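Local structure of chloramphenicol acetyltransferase (Aliivibrio fischeri, 6PXA) at residues Ile180-Leu183 / Leu184-Trp188. The protein probably transfers an acetyl group from acetyl-CoA to chloramphenicol, as a member of the hexapeptide-repeat acyltransferases, and also binds taurocholic acid. Numbering follows the deposited sequence.
Sequences IQTL and LVIKW
The carbonyl oxygen of Thr-182 takes two backbone donors from the last turn of a helix, a compact example of i+3 and i+4 bonding mixing near the C-terminal end of a helix. Val-185 N comes to Thr-182 O at 3.0 Å from above the carbonyl plane. Ile-186 N, at 3.2 Å from Thr-182 O, makes the straighter bond and lies almost in line with the C=O. Gln-181 O is held less firmly, by weak bonds from Leu-184 N and Val-185 N. The final helical bond runs from Lys-187 N to Leu-183 O (3.1 Å); Lys-187 itself then leaves helical geometry with positive phi (48°), ending the helix.

One turn apart, Ile-180 and Leu-184 lie alongside one another, with CG2 of Ile-180 4.1 Å from CD1 of Leu-184. In Ile-186, CG1 sits between its own backbone N and carbonyl carbon (chi1 63°), which brings CG1 within 3.5 Å of Thr-182 O.

Helix 177-186 follows strand 169-173, after the left-handed parallel beta-helix of the hexapeptide-repeat acyltransferases. It packs within the subunit against Tyr-161, next to strand 162-165, and against Ile-208, Leu-211 and Phe-215 of helix 208-219, Leu-183 touching both Tyr-161 and Ile-208.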
# COMPACT_ATOMS: atom_id res chain seq x y z
N ILE B 180 -5.57 -31.69 2.88
CA ILE B 180 -6.51 -30.58 2.72
C ILE B 180 -7.93 -31.11 2.67
O ILE B 180 -8.82 -30.62 3.38
CB ILE B 180 -6.18 -29.77 1.46
CG1 ILE B 180 -4.86 -29.02 1.61
CG2 ILE B 180 -7.30 -28.78 1.14
CD1 ILE B 180 -4.59 -28.08 0.45
N GLN B 181 -8.17 -32.10 1.81
CA GLN B 181 -9.51 -32.66 1.68
C GLN B 181 -10.01 -33.18 3.03
O GLN B 181 -11.20 -33.07 3.34
CB GLN B 181 -9.51 -33.79 0.65
CG GLN B 181 -10.43 -33.54 -0.53
CD GLN B 181 -11.20 -34.78 -0.92
OE1 GLN B 181 -12.40 -34.89 -0.67
NE2 GLN B 181 -10.51 -35.73 -1.54
N THR B 182 -9.10 -33.72 3.84
CA THR B 182 -9.47 -34.25 5.14
C THR B 182 -9.94 -33.13 6.07
O THR B 182 -11.00 -33.22 6.70
CB THR B 182 -8.29 -35.00 5.74
OG1 THR B 182 -8.13 -36.25 5.04
CG2 THR B 182 -8.50 -35.27 7.22
N LEU B 183 -9.16 -32.05 6.14
CA LEU B 183 -9.54 -30.93 7.00
C LEU B 183 -10.88 -30.33 6.58
O LEU B 183 -11.61 -29.79 7.42
CB LEU B 183 -8.42 -29.86 6.96
CG LEU B 183 -7.06 -30.31 7.51
CD1 LEU B 183 -5.99 -29.18 7.39
CD2 LEU B 183 -7.20 -30.73 8.95
N LEU B 184 -11.23 -30.44 5.29
CA LEU B 184 -12.47 -29.85 4.81
C LEU B 184 -13.69 -30.69 5.14
O LEU B 184 -14.81 -30.18 5.11
CB LEU B 184 -12.39 -29.61 3.30
CG LEU B 184 -11.32 -28.56 2.90
CD1 LEU B 184 -11.35 -28.27 1.41
CD2 LEU B 184 -11.53 -27.29 3.68
N VAL B 185 -13.50 -31.97 5.48
CA VAL B 185 -14.60 -32.82 5.91
C VAL B 185 -14.82 -32.71 7.42
O VAL B 185 -15.97 -32.61 7.88
CB VAL B 185 -14.34 -34.28 5.49
CG1 VAL B 185 -15.33 -35.22 6.17
CG2 VAL B 185 -14.43 -34.42 3.97
N ILE B 186 -13.75 -32.74 8.21
CA ILE B 186 -13.91 -32.79 9.66
C ILE B 186 -14.24 -31.41 10.23
O ILE B 186 -14.91 -31.32 11.27
CB ILE B 186 -12.67 -33.40 10.35
CG1 ILE B 186 -11.42 -32.56 10.12
CG2 ILE B 186 -12.43 -34.84 9.88
CD1 ILE B 186 -10.17 -33.23 10.72
N LYS B 187 -13.78 -30.33 9.59
CA LYS B 187 -14.18 -28.97 9.93
C LYS B 187 -14.10 -28.71 11.44
O LYS B 187 -15.10 -28.45 12.11
CB LYS B 187 -15.60 -28.68 9.43
CG LYS B 187 -15.82 -28.89 7.95
CD LYS B 187 -17.18 -28.34 7.56
CE LYS B 187 -17.54 -28.67 6.12
NZ LYS B 187 -18.17 -30.01 5.96
N TRP B 188 -12.86 -28.75 11.96
CA TRP B 188 -12.66 -28.63 13.41
C TRP B 188 -13.16 -27.30 13.95
O TRP B 188 -13.45 -27.21 15.15
CB TRP B 188 -11.17 -28.78 13.78
CG TRP B 188 -10.26 -27.64 13.27
CD1 TRP B 188 -9.45 -27.68 12.18
CD2 TRP B 188 -10.08 -26.31 13.84
NE1 TRP B 188 -8.79 -26.48 12.03
CE2 TRP B 188 -9.16 -25.62 13.03
CE3 TRP B 188 -10.62 -25.66 14.96
CZ2 TRP B 188 -8.76 -24.31 13.30
CZ3 TRP B 188 -10.24 -24.36 15.22
CH2 TRP B 188 -9.32 -23.69 14.39